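Long-range contacts in jacalin-type lectin domain-containing protein (Musa acuminata, PDB 7KMU), which probably binds mannose and mannose-containing glycans as a banana lectin of the jacalin-related family with mitogenic and antiviral activity: residues B[2-7]-B[136-141]; B[35-40]-B[87-92]; B[63-68]-B[99-104]; B[79-84]-B[105-110]. All blocks are in the same frame, centred on the assembly; numbering follows the deposited sequence. Where two conformers were deposited one is given.

Contact 1: residues B[2-7]-B[136-141]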
loop_
_atom_site.group_PDB
_atom_site.type_symbol
_atom_site.label_atom_id
_atom_site.label_comp_id
_atom_site.label_asym_id
_atom_site.label_seq_id
_atom_site.Cartn_x
_atom_site.Cartn_y
_atom_site.Cartn_z
ATOM N N ALA B 2 -4.398 7.937 18.453
ATOM C CA ALA B 2 -4.230 6.693 19.205
ATOM C C ALA B 2 -3.138 5.765 18.618
ATOM O O ALA B 2 -3.062 4.582 18.987
ATOM C CB ALA B 2 -5.567 5.965 19.308
ATOM N N GLY B 3 -2.298 6.321 17.733
ATOM C CA GLY B 3 -1.185 5.606 17.111
ATOM C C GLY B 3 -1.566 4.632 16.007
ATOM O O GLY B 3 -0.819 3.688 15.743
ATOM N N ALA B 4 -2.705 4.868 15.339
ATOM C CA ALA B 4 -3.157 3.994 14.237
ATOM C C ALA B 4 -2.288 4.151 12.998
ATOM O O ALA B 4 -1.627 5.177 12.803
ATOM C CB ALA B 4 -4.606 4.296 13.872
ATOM N N ILE B 5 -2.290 3.109 12.152
ATOM C CA ILE B 5 -1.601 3.135 10.867
ATOM C C ILE B 5 -2.686 2.893 9.822
ATOM O O ILE B 5 -3.329 1.833 9.818
ATOM C CB ILE B 5 -0.438 2.110 10.759
ATOM C CG1 ILE B 5 0.696 2.483 11.745
ATOM C CG2 ILE B 5 0.062 2.055 9.299
ATOM C CD1 ILE B 5 1.841 1.530 11.833
ATOM N N LYS B 6 -2.918 3.892 8.966
ATOM C CA LYS B 6 -3.933 3.836 7.914
ATOM C C LYS B 6 -3.287 4.043 6.573
ATOM O O LYS B 6 -2.576 5.026 6.391
ATOM C CB LYS B 6 -5.001 4.917 8.122
ATOM C CG LYS B 6 -5.892 4.640 9.335
ATOM C CD LYS B 6 -6.793 5.833 9.663
ATOM C CE LYS B 6 -7.948 5.982 8.693
ATOM N NZ LYS B 6 -8.825 7.155 9.040
ATOM N N VAL B 7 -3.516 3.109 5.636
ATOM C CA VAL B 7 -2.986 3.216 4.277
ATOM C C VAL B 7 -4.135 3.291 3.297
ATOM O O VAL B 7 -5.128 2.579 3.434
ATOM C CB VAL B 7 -1.925 2.157 3.908
ATOM C CG1 VAL B 7 -0.696 2.292 4.798
ATOM C CG2 VAL B 7 -2.485 0.730 3.982
ATOM N N GLY B 136 -9.483 1.928 1.879
ATOM C CA GLY B 136 -8.212 1.950 2.586
ATOM C C GLY B 136 -8.273 0.974 3.733
ATOM O O GLY B 136 -9.353 0.458 4.072
ATOM N N VAL B 137 -7.107 0.703 4.343
ATOM C CA VAL B 137 -7.036 -0.247 5.446
ATOM C C VAL B 137 -6.257 0.243 6.645
ATOM O O VAL B 137 -5.342 1.054 6.503
ATOM C CB VAL B 137 -6.479 -1.628 4.989
ATOM C CG1 VAL B 137 -7.465 -2.351 4.063
ATOM C CG2 VAL B 137 -5.102 -1.505 4.335
ATOM N N TYR B 138 -6.607 -0.292 7.827
ATOM C CA TYR B 138 -5.834 -0.120 9.049
ATOM C C TYR B 138 -4.846 -1.283 9.109
ATOM O O TYR B 138 -5.190 -2.414 8.729
ATOM C CB TYR B 138 -6.744 -0.230 10.277
ATOM C CG TYR B 138 -7.533 1.026 10.536
ATOM C CD1 TYR B 138 -8.716 1.285 9.851
ATOM C CD2 TYR B 138 -7.086 1.975 11.450
ATOM C CE1 TYR B 138 -9.457 2.436 10.098
ATOM C CE2 TYR B 138 -7.819 3.129 11.709
ATOM C CZ TYR B 138 -8.998 3.363 11.025
ATOM O OH TYR B 138 -9.694 4.514 11.290
ATOM N N LEU B 139 -3.641 -1.019 9.625
ATOM C CA LEU B 139 -2.610 -2.047 9.773
ATOM C C LEU B 139 -2.210 -2.177 11.225
ATOM O O LEU B 139 -2.200 -1.188 11.951
ATOM C CB LEU B 139 -1.367 -1.747 8.920
ATOM C CG LEU B 139 -1.636 -1.622 7.422
ATOM C CD1 LEU B 139 -0.394 -1.210 6.693
ATOM C CD2 LEU B 139 -2.138 -2.936 6.828
ATOM N N MET B 140 -1.877 -3.402 11.640
ATOM C CA MET B 140 -1.411 -3.712 12.995
ATOM C C MET B 140 -0.343 -4.776 12.896
ATOM O O MET B 140 -0.366 -5.558 11.947
ATOM C CB MET B 140 -2.552 -4.312 13.822
ATOM C CG MET B 140 -3.549 -3.338 14.211
ATOM S SD MET B 140 -4.696 -4.146 15.315
ATOM C CE MET B 140 -5.715 -2.887 15.514
ATOM N N PRO B 141 0.584 -4.897 13.869
ATOM C CA PRO B 141 1.511 -6.034 13.814
ATOM C C PRO B 141 0.797 -7.320 14.234
ATOM O O PRO B 141 -0.331 -7.281 14.742
ATOM C CB PRO B 141 2.619 -5.651 14.808
ATOM C CG PRO B 141 2.040 -4.614 15.678
ATOM C CD PRO B 141 0.757 -4.104 15.102
HETATM O O HOH W 1 -3.912 0.769 13.068
HETATM O O HOH W 2 -9.668 7.784 11.652
#

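Contact 2: residues B[35-40]-B[87-92]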
loop_
_atom_site.group_PDB
_atom_site.type_symbol
_atom_site.label_atom_id
_atom_site.label_comp_id
_atom_site.label_asym_id
_atom_site.label_seq_id
_atom_site.Cartn_x
_atom_site.Cartn_y
_atom_site.Cartn_z
ATOM N N ASP B 35 -20.648 -5.600 -12.110
ATOM C CA ASP B 35 -19.626 -5.004 -12.973
ATOM C C ASP B 35 -18.524 -4.414 -12.063
ATOM O O ASP B 35 -17.349 -4.441 -12.411
ATOM C CB ASP B 35 -20.205 -3.825 -13.775
ATOM C CG ASP B 35 -21.134 -4.163 -14.926
ATOM O OD1 ASP B 35 -21.097 -5.314 -15.402
ATOM O OD2 ASP B 35 -21.885 -3.261 -15.362
ATOM N N ILE B 36 -18.935 -3.807 -10.928
ATOM C CA ILE B 36 -18.021 -3.108 -10.028
ATOM C C ILE B 36 -18.287 -3.503 -8.568
ATOM O O ILE B 36 -19.093 -4.411 -8.325
ATOM C CB ILE B 36 -18.117 -1.557 -10.277
ATOM C CG1 ILE B 36 -19.585 -1.044 -10.241
ATOM C CG2 ILE B 36 -17.496 -1.187 -11.633
ATOM C CD1 ILE B 36 -20.258 -0.993 -8.828
ATOM N N ILE B 37 -17.621 -2.834 -7.596
ATOM C CA ILE B 37 -17.839 -3.117 -6.179
ATOM C C ILE B 37 -18.952 -2.216 -5.640
ATOM O O ILE B 37 -18.755 -1.011 -5.470
ATOM C CB ILE B 37 -16.528 -2.985 -5.361
ATOM C CG1 ILE B 37 -15.397 -3.865 -5.957
ATOM C CG2 ILE B 37 -16.792 -3.332 -3.897
ATOM C CD1 ILE B 37 -15.755 -5.418 -6.100
ATOM N N ASP B 38 -20.125 -2.803 -5.412
ATOM C CA ASP B 38 -21.285 -2.066 -4.922
ATOM C C ASP B 38 -21.202 -1.771 -3.438
ATOM O O ASP B 38 -21.601 -0.687 -3.005
ATOM C CB ASP B 38 -22.550 -2.892 -5.164
ATOM C CG ASP B 38 -22.863 -3.039 -6.633
ATOM O OD1 ASP B 38 -22.347 -3.998 -7.257
ATOM O OD2 ASP B 38 -23.593 -2.183 -7.166
ATOM N N ALA B 39 -20.732 -2.745 -2.652
ATOM C CA ALA B 39 -20.730 -2.592 -1.209
ATOM C C ALA B 39 -19.764 -3.512 -0.505
ATOM O O ALA B 39 -19.380 -4.571 -1.024
ATOM C CB ALA B 39 -22.147 -2.847 -0.678
ATOM N N ILE B 40 -19.399 -3.121 0.718
ATOM C CA ILE B 40 -18.595 -3.933 1.613
ATOM C C ILE B 40 -19.244 -3.836 2.975
ATOM O O ILE B 40 -19.613 -2.743 3.418
ATOM C CB ILE B 40 -17.073 -3.590 1.601
ATOM C CG1 ILE B 40 -16.252 -4.624 2.424
ATOM C CG2 ILE B 40 -16.781 -2.134 2.045
ATOM C CD1 ILE B 40 -14.703 -4.601 2.202
ATOM N N THR B 87 -15.240 7.528 -10.897
ATOM C CA THR B 87 -13.975 6.837 -10.623
ATOM C C THR B 87 -14.224 6.077 -9.316
ATOM O O THR B 87 -14.386 6.700 -8.268
ATOM C CB THR B 87 -12.805 7.837 -10.506
ATOM O OG1 THR B 87 -12.683 8.570 -11.731
ATOM C CG2 THR B 87 -11.475 7.153 -10.213
ATOM N N ILE B 88 -14.309 4.744 -9.383
ATOM C CA ILE B 88 -14.676 3.917 -8.220
ATOM C C ILE B 88 -13.823 2.632 -8.175
ATOM O O ILE B 88 -12.969 2.417 -9.037
ATOM C CB ILE B 88 -16.205 3.570 -8.282
ATOM C CG1 ILE B 88 -16.539 2.689 -9.505
ATOM C CG2 ILE B 88 -17.110 4.840 -8.254
ATOM C CD1 ILE B 88 -17.965 2.122 -9.505
ATOM N N ILE B 89 -14.096 1.758 -7.198
ATOM C CA ILE B 89 -13.416 0.456 -7.112
ATOM C C ILE B 89 -14.201 -0.529 -8.000
ATOM O O ILE B 89 -15.402 -0.758 -7.788
ATOM C CB ILE B 89 -13.310 -0.024 -5.641
ATOM C CG1 ILE B 89 -12.638 1.035 -4.730
ATOM C CG2 ILE B 89 -12.576 -1.396 -5.560
ATOM C CD1 ILE B 89 -11.210 1.509 -5.215
ATOM N N GLY B 90 -13.514 -1.088 -9.000
ATOM C CA GLY B 90 -14.140 -1.994 -9.955
ATOM C C GLY B 90 -13.882 -3.462 -9.693
ATOM O O GLY B 90 -14.661 -4.308 -10.143
ATOM N N LYS B 91 -12.771 -3.779 -8.981
ATOM C CA LYS B 91 -12.390 -5.149 -8.638
ATOM C C LYS B 91 -11.743 -5.130 -7.274
ATOM O O LYS B 91 -11.041 -4.171 -6.943
ATOM C CB LYS B 91 -11.389 -5.722 -9.649
ATOM C CG LYS B 91 -12.051 -6.349 -10.848
ATOM C CD LYS B 91 -11.066 -7.188 -11.657
ATOM C CE LYS B 91 -11.792 -7.778 -12.820
ATOM N NZ LYS B 91 -10.919 -8.662 -13.629
ATOM N N LEU B 92 -11.986 -6.177 -6.465
ATOM C CA LEU B 92 -11.407 -6.253 -5.139
ATOM C C LEU B 92 -11.198 -7.708 -4.721
ATOM O O LEU B 92 -12.055 -8.559 -4.969
ATOM C CB LEU B 92 -12.337 -5.541 -4.126
ATOM C CG LEU B 92 -11.762 -5.253 -2.735
ATOM C CD1 LEU B 92 -10.544 -4.297 -2.809
ATOM C CD2 LEU B 92 -12.845 -4.645 -1.829
#

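Contact 3: residues B[63-68]-B[99-104]. With EDO (1,2-ethanediol), chain F.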
loop_
_atom_site.group_PDB
_atom_site.type_symbol
_atom_site.label_atom_id
_atom_site.label_comp_id
_atom_site.label_asym_id
_atom_site.label_seq_id
_atom_site.Cartn_x
_atom_site.Cartn_y
_atom_site.Cartn_z
ATOM N N HIS B 63 -21.056 -12.118 -1.642
ATOM C CA HIS B 63 -20.126 -13.197 -1.323
ATOM C C HIS B 63 -19.594 -12.892 0.050
ATOM O O HIS B 63 -19.390 -11.725 0.393
ATOM C CB HIS B 63 -18.981 -13.356 -2.330
ATOM C CG HIS B 63 -19.402 -13.951 -3.637
ATOM N ND1 HIS B 63 -19.672 -13.153 -4.730
ATOM C CD2 HIS B 63 -19.535 -15.249 -3.999
ATOM C CE1 HIS B 63 -19.991 -13.980 -5.712
ATOM N NE2 HIS B 63 -19.927 -15.251 -5.320
ATOM N N GLU B 64 -19.406 -13.924 0.851
ATOM C CA GLU B 64 -18.995 -13.727 2.232
ATOM C C GLU B 64 -17.919 -14.683 2.698
ATOM O O GLU B 64 -17.865 -15.835 2.253
ATOM C CB GLU B 64 -20.266 -13.863 3.102
ATOM C CG GLU B 64 -20.144 -13.592 4.588
ATOM C CD GLU B 64 -21.435 -13.842 5.350
ATOM O OE1 GLU B 64 -22.526 -13.591 4.787
ATOM O OE2 GLU B 64 -21.352 -14.278 6.521
ATOM N N ILE B 65 -17.075 -14.202 3.623
ATOM C CA ILE B 65 -16.038 -14.979 4.276
ATOM C C ILE B 65 -16.233 -14.856 5.783
ATOM O O ILE B 65 -16.378 -13.735 6.280
ATOM C CB ILE B 65 -14.593 -14.565 3.848
ATOM C CG1 ILE B 65 -13.542 -15.464 4.551
ATOM C CG2 ILE B 65 -14.319 -13.036 4.103
ATOM C CD1 ILE B 65 -12.131 -15.259 4.104
ATOM N N ALA B 66 -16.270 -15.990 6.502
ATOM C CA ALA B 66 -16.320 -15.987 7.966
ATOM C C ALA B 66 -14.927 -16.442 8.404
ATOM O O ALA B 66 -14.493 -17.541 8.051
ATOM C CB ALA B 66 -17.393 -16.942 8.481
ATOM N N PHE B 67 -14.191 -15.577 9.102
ATOM C CA PHE B 67 -12.825 -15.871 9.512
ATOM C C PHE B 67 -12.714 -17.000 10.513
ATOM O O PHE B 67 -13.481 -17.062 11.468
ATOM C CB PHE B 67 -12.116 -14.603 10.036
ATOM C CG PHE B 67 -11.843 -13.628 8.914
ATOM C CD1 PHE B 67 -12.800 -12.699 8.532
ATOM C CD2 PHE B 67 -10.661 -13.691 8.192
ATOM C CE1 PHE B 67 -12.572 -11.836 7.456
ATOM C CE2 PHE B 67 -10.431 -12.821 7.128
ATOM C CZ PHE B 67 -11.392 -11.908 6.757
ATOM N N GLU B 68 -11.740 -17.881 10.281
ATOM C CA GLU B 68 -11.451 -19.008 11.156
ATOM C C GLU B 68 -10.599 -18.513 12.319
ATOM O O GLU B 68 -9.995 -17.442 12.230
ATOM C CB GLU B 68 -10.668 -20.079 10.380
ATOM C CG GLU B 68 -11.435 -20.710 9.228
ATOM C CD GLU B 68 -10.629 -21.631 8.331
ATOM O OE1 GLU B 68 -9.414 -21.815 8.580
ATOM O OE2 GLU B 68 -11.219 -22.166 7.366
ATOM N N ARG B 99 -6.713 -18.372 2.816
ATOM C CA ARG B 99 -7.612 -18.381 1.672
ATOM C C ARG B 99 -7.582 -17.089 0.870
ATOM O O ARG B 99 -7.190 -16.044 1.394
ATOM C CB ARG B 99 -9.064 -18.540 2.193
ATOM C CG ARG B 99 -9.335 -19.834 2.968
ATOM C CD ARG B 99 -10.768 -19.927 3.408
ATOM N NE ARG B 99 -11.067 -19.142 4.611
ATOM C CZ ARG B 99 -12.296 -18.991 5.091
ATOM N NH1 ARG B 99 -13.338 -19.498 4.443
ATOM N NH2 ARG B 99 -12.502 -18.283 6.192
ATOM N N THR B 100 -8.080 -17.146 -0.374
ATOM C CA THR B 100 -8.259 -15.967 -1.221
ATOM C C THR B 100 -9.756 -15.723 -1.349
ATOM O O THR B 100 -10.498 -16.629 -1.729
ATOM C CB THR B 100 -7.605 -16.141 -2.593
ATOM O OG1 THR B 100 -6.202 -16.349 -2.395
ATOM C CG2 THR B 100 -7.826 -14.925 -3.497
ATOM N N PHE B 101 -10.197 -14.513 -1.011
ATOM C CA PHE B 101 -11.591 -14.078 -1.088
ATOM C C PHE B 101 -11.694 -13.133 -2.273
ATOM O O PHE B 101 -11.260 -11.974 -2.225
ATOM C CB PHE B 101 -12.015 -13.412 0.243
ATOM C CG PHE B 101 -13.438 -12.908 0.322
ATOM C CD1 PHE B 101 -14.513 -13.756 0.069
ATOM C CD2 PHE B 101 -13.708 -11.610 0.745
ATOM C CE1 PHE B 101 -15.831 -13.305 0.190
ATOM C CE2 PHE B 101 -15.029 -11.162 0.887
ATOM C CZ PHE B 101 -16.083 -12.006 0.585
ATOM N N GLY B 102 -12.206 -13.660 -3.367
ATOM C CA GLY B 102 -12.284 -12.929 -4.613
ATOM C C GLY B 102 -11.385 -13.530 -5.678
ATOM O O GLY B 102 -10.916 -14.663 -5.532
ATOM N N PRO B 103 -11.141 -12.807 -6.777
ATOM C CA PRO B 103 -11.579 -11.431 -7.061
ATOM C C PRO B 103 -13.064 -11.293 -7.344
ATOM O O PRO B 103 -13.696 -12.203 -7.887
ATOM C CB PRO B 103 -10.753 -11.049 -8.304
ATOM C CG PRO B 103 -10.516 -12.375 -8.997
ATOM C CD PRO B 103 -10.303 -13.348 -7.872
ATOM N N PHE B 104 -13.618 -10.144 -6.958
ATOM C CA PHE B 104 -14.999 -9.775 -7.246
ATOM C C PHE B 104 -14.983 -8.531 -8.106
ATOM O O PHE B 104 -14.061 -7.714 -7.994
ATOM C CB PHE B 104 -15.803 -9.542 -5.965
ATOM C CG PHE B 104 -15.756 -10.736 -5.056
ATOM C CD1 PHE B 104 -16.248 -11.973 -5.477
ATOM C CD2 PHE B 104 -15.173 -10.648 -3.800
ATOM C CE1 PHE B 104 -16.158 -13.090 -4.655
ATOM C CE2 PHE B 104 -15.118 -11.763 -2.960
ATOM C CZ PHE B 104 -15.603 -12.978 -3.398
HETATM C C1 EDO F . -20.214 -9.344 7.210
HETATM O O1 EDO F . -21.219 -8.662 7.901
HETATM C C2 EDO F . -20.822 -10.639 6.640
HETATM O O2 EDO F . -21.161 -11.543 7.687
HETATM O O HOH W 3 -15.976 -18.708 5.356
#

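Contact 4: residues B[79-84]-B[105-110]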
loop_
_atom_site.group_PDB
_atom_site.type_symbol
_atom_site.label_atom_id
_atom_site.label_comp_id
_atom_site.label_asym_id
_atom_site.label_seq_id
_atom_site.Cartn_x
_atom_site.Cartn_y
_atom_site.Cartn_z
ATOM N N HIS B 79 -8.747 -2.843 -8.474
ATOM C CA HIS B 79 -8.641 -1.880 -9.561
ATOM C C HIS B 79 -9.466 -0.646 -9.301
ATOM O O HIS B 79 -10.619 -0.759 -8.864
ATOM C CB HIS B 79 -9.117 -2.501 -10.889
ATOM C CG HIS B 79 -8.098 -3.383 -11.527
ATOM N ND1 HIS B 79 -7.361 -2.952 -12.622
ATOM C CD2 HIS B 79 -7.706 -4.634 -11.194
ATOM C CE1 HIS B 79 -6.561 -3.965 -12.931
ATOM N NE2 HIS B 79 -6.725 -4.994 -12.095
ATOM N N VAL B 80 -8.893 0.530 -9.605
ATOM C CA VAL B 80 -9.603 1.819 -9.611
ATOM C C VAL B 80 -10.036 1.957 -11.068
ATOM O O VAL B 80 -9.198 1.842 -11.971
ATOM C CB VAL B 80 -8.750 3.006 -9.147
ATOM C CG1 VAL B 80 -9.539 4.310 -9.281
ATOM C CG2 VAL B 80 -8.281 2.800 -7.709
ATOM N N VAL B 81 -11.332 2.168 -11.312
ATOM C CA VAL B 81 -11.866 2.157 -12.668
ATOM C C VAL B 81 -12.766 3.314 -12.992
ATOM O O VAL B 81 -13.286 3.988 -12.091
ATOM C CB VAL B 81 -12.656 0.830 -12.928
ATOM C CG1 VAL B 81 -11.859 -0.392 -12.486
ATOM C CG2 VAL B 81 -14.043 0.838 -12.262
ATOM N N ASP B 82 -12.993 3.502 -14.305
ATOM C CA ASP B 82 -13.943 4.491 -14.797
ATOM C C ASP B 82 -15.238 3.717 -15.054
ATOM O O ASP B 82 -15.232 2.740 -15.811
ATOM C CB ASP B 82 -13.443 5.161 -16.086
ATOM C CG ASP B 82 -14.366 6.264 -16.562
ATOM O OD1 ASP B 82 -15.380 5.946 -17.221
ATOM O OD2 ASP B 82 -14.084 7.442 -16.262
ATOM N N TYR B 83 -16.333 4.097 -14.375
ATOM C CA TYR B 83 -17.621 3.433 -14.523
ATOM C C TYR B 83 -18.637 4.515 -14.842
ATOM O O TYR B 83 -19.045 5.259 -13.949
ATOM C CB TYR B 83 -18.003 2.694 -13.232
ATOM C CG TYR B 83 -19.235 1.828 -13.358
ATOM C CD1 TYR B 83 -19.262 0.743 -14.230
ATOM C CD2 TYR B 83 -20.352 2.052 -12.556
ATOM C CE1 TYR B 83 -20.375 -0.088 -14.317
ATOM C CE2 TYR B 83 -21.477 1.233 -12.641
ATOM C CZ TYR B 83 -21.483 0.163 -13.526
ATOM O OH TYR B 83 -22.581 -0.658 -13.617
ATOM N N PHE B 84 -18.991 4.646 -16.139
ATOM C CA PHE B 84 -19.892 5.714 -16.611
ATOM C C PHE B 84 -19.408 7.113 -16.161
ATOM O O PHE B 84 -20.207 7.937 -15.715
ATOM C CB PHE B 84 -21.357 5.451 -16.184
ATOM C CG PHE B 84 -21.975 4.222 -16.796
ATOM C CD1 PHE B 84 -22.516 4.261 -18.080
ATOM C CD2 PHE B 84 -22.020 3.023 -16.095
ATOM C CE1 PHE B 84 -23.087 3.119 -18.650
ATOM C CE2 PHE B 84 -22.591 1.881 -16.668
ATOM C CZ PHE B 84 -23.127 1.940 -17.939
ATOM N N GLY B 105 -15.990 -8.392 -8.961
ATOM C CA GLY B 105 -16.069 -7.262 -9.873
ATOM C C GLY B 105 -15.530 -7.644 -11.234
ATOM O O GLY B 105 -14.801 -8.632 -11.359
ATOM N N ALA B 106 -15.892 -6.881 -12.267
ATOM C CA ALA B 106 -15.487 -7.207 -13.638
ATOM C C ALA B 106 -14.640 -6.143 -14.330
ATOM O O ALA B 106 -13.925 -6.463 -15.284
ATOM C CB ALA B 106 -16.723 -7.508 -14.475
ATOM N N TYR B 107 -14.719 -4.885 -13.883
ATOM C CA TYR B 107 -13.987 -3.788 -14.508
ATOM C C TYR B 107 -12.544 -3.675 -14.050
ATOM O O TYR B 107 -12.246 -3.868 -12.872
ATOM C CB TYR B 107 -14.699 -2.450 -14.230
ATOM C CG TYR B 107 -15.772 -2.065 -15.228
ATOM C CD1 TYR B 107 -16.847 -2.913 -15.490
ATOM C CD2 TYR B 107 -15.777 -0.806 -15.819
ATOM C CE1 TYR B 107 -17.867 -2.541 -16.364
ATOM C CE2 TYR B 107 -16.787 -0.425 -16.702
ATOM C CZ TYR B 107 -17.829 -1.297 -16.971
ATOM O OH TYR B 107 -18.827 -0.927 -17.839
ATOM N N GLU B 108 -11.647 -3.310 -14.984
ATOM C CA GLU B 108 -10.245 -3.069 -14.673
ATOM C C GLU B 108 -9.867 -1.627 -15.039
ATOM O O GLU B 108 -10.616 -0.938 -15.752
ATOM C CB GLU B 108 -9.315 -4.106 -15.334
ATOM C CG GLU B 108 -9.457 -5.489 -14.712
ATOM C CD GLU B 108 -8.401 -6.528 -15.044
ATOM O OE1 GLU B 108 -7.479 -6.225 -15.835
ATOM O OE2 GLU B 108 -8.489 -7.649 -14.495
ATOM N N GLY B 109 -8.751 -1.166 -14.507
ATOM C CA GLY B 109 -8.274 0.190 -14.740
ATOM C C GLY B 109 -6.876 0.351 -14.205
ATOM O O GLY B 109 -5.926 -0.188 -14.790
ATOM N N THR B 110 -6.741 1.053 -13.066
ATOM C CA THR B 110 -5.440 1.259 -12.441
ATOM C C THR B 110 -5.333 0.307 -11.253
ATOM O O THR B 110 -6.090 0.460 -10.298
ATOM C CB THR B 110 -5.239 2.723 -12.018
ATOM O OG1 THR B 110 -5.446 3.561 -13.161
ATOM C CG2 THR B 110 -3.844 2.985 -11.469
HETATM O O HOH W 4 -11.316 1.829 -16.068
#

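Contact 1: residues B[2-7]-B[136-141]
G136 brings its CA to 3.3 Å from V7 O where segments 2-7 and 136-141 run antiparallel as neighbouring strands in a sheet of the jacalin-type beta-prism. V137 and V7 form a hydrogen-bonded pair, V137 N to V7 O and V7 N to V137 O each spanning 2.9 Å. Beside them the CG2 methyls of both valines, each between its own backbone N and carbonyl carbon, press together at a tight 3.5 Å. Y138 sits opposite K6 in a non-hydrogen-bonded pair, and the lysine chain runs alongside the tyrosine, both heading in one direction. K6 CG rides over one ring face near CE2, CD and CE continue toward the hydroxyl, and A4 CB meets the ring edge. Both polar ends converge on D19, K6 NZ in a salt bridge and Y138 OH in a hydrogen bond. L139 N then bonds to I5 O at 2.9 Å, while L139 CD1 packs on V7 CG2. I5 and L139 pack against their own counterparts on the second subunit, and K6 and V7 pair with a strand there, extending the sheet. A water bridges the two backbones, accepting from I5 N at 3.0 Å and donating to L139 O at 2.8 Å.

Contact 2: residues B[35-40]-B[87-92]
I36 and I88 meet at about a right angle where the start of strand 37-40 steps across strand 87-92, joining two sheets of the beta-prism, with strand axes 6.8 Å apart and 80° from parallel. In both residues CG1 stands between the backbone N and the carbonyl carbon (chi1 51° in I36), and I88 CD1 comes to 3.6 Å from I36 CG1. The other branch of I36, CG2, settles 3.8 Å from G90 CA. F131 packs on both isoleucines. I37 points toward the strand and is wedged between two partners: its CG1 lies obliquely against I89 CG2 at 3.8 Å, and the same carbon meets L92 CB at 3.9 Å with the side chains roughly perpendicular. Farther along, I40 CD1 makes a looser contact with L92 CD2. I132 touches I37 and I40, and I135 touches L92, bringing the remaining sheet into this core. Just past the crossing, a classic beta bulge sets D38 and A39 together against N32. D38 also ends a Gly-Asp-Ile-Ile-Asp sequence, the G-x-x-x-D form of the sugar-binding loops of related lectins, consistent with a carbohydrate site here. The polar link is I37 N to I89 O, 3.0 Å long and fairly straight (162°), while I36 CA makes a CA-H...O contact with G90 O, 3.6 Å away.

Contact 3: residues B[63-68]-B[99-104]
A66 O receives a hydrogen bond from R99 NH2 at 2.8 Å, bent to 145° at the hydrogen. The oxygen lies in the guanidinium plane, but the nitrogen stands well above the carbonyl plane; NH2 is held a second time by a salt bridge to E71. A water accepts from both A66 N and R99 NH1. I65 CG1 is anti to the backbone N (chi1 -178°), which brings it 3.3 Å above one guanidinium face, near the rim. Over the centre of the opposite face is E68 OE2, 4.1 Å from R99 NE and well out of the plane, so only the charges are near each other; E68 OE1 pairs with R98. The other branch of I65, CG2, stands over the F101 ring, 3.7 Å from its centroid and 11° off the normal. F104 CE2 occupies the far face, and H63 O comes to 3.3 Å from F101 CZ at the edge. In one of its two conformers H63 lies nearly parallel to F104 but slid aside, a tentative pairing with little overlap. The outermost strands 61-66 and 100-104 thus meet through side chains, their axes 8.1 Å apart, closing one edge between two sheets of the jacalin-type beta-prism.

Contact 4: residues B[79-84]-B[105-110]
H79 has CG anti to its carbonyl carbon (chi1 -79°); E108 CG is set likewise, and the chain beyond it extends across the imidazole. E108 CG stands 3.7 Å from the H79 centroid, almost on the ring normal, and the carboxylate is stacked nearly parallel to the ring; its OE2 forms a salt bridge with K91. G109 N donates to H79 ND1 at 2.9 Å, almost straight (172°) though tilted from the ring plane, so ND1 acts as acceptor and the ring proton probably resides on NE2. Next to this, V80 and T110 form a hydrogen-bonded pair, V80 N to T110 O at 2.9 Å and T110 N to V80 O at 2.8 Å. Y107 crosses V81 at about a right angle, its CB 3.9 Å from V81 CG2. V81 CG1 lies 3.5 Å from Y107 O, a buried carbonyl oxygen with no polar partner in the model. The edge of Y83, at CD1, meets the face of Y107 in a T-shaped pair, planes at 83°. The loop after strand 100-104 thereby packs against the end of strand 73-83, which strand 86-96 flanks, and leads into strand 110-116, outermost of its sheet within this chain, where T110 packs on P111 of the second subunit.

How the contacts relate
Contacts 2 and 4 are close neighbours, their centres 7 Å apart. Strands 73-83 and 86-96 join them through V81 N and I88 O, 2.8 Å apart, and K91 NZ to E108 OE2 is a 2.8 Å salt bridge. Contact 3, its centre 15 Å from that of contact 2, is tied to it by a probable 3.0 Å hydrogen bond from F104 N to L92 O. Contact 1 pairs with the second subunit, which T110 of contact 4 also touches. D38 of contact 2, in a possible sugar-binding loop, is on the other side of the chain's centre from contact 1. 1,2-Ethanediol, probably from the crystallisation liquor, lies about 4 Å from the I88 side chain and bonds weakly to E64 of contact 3.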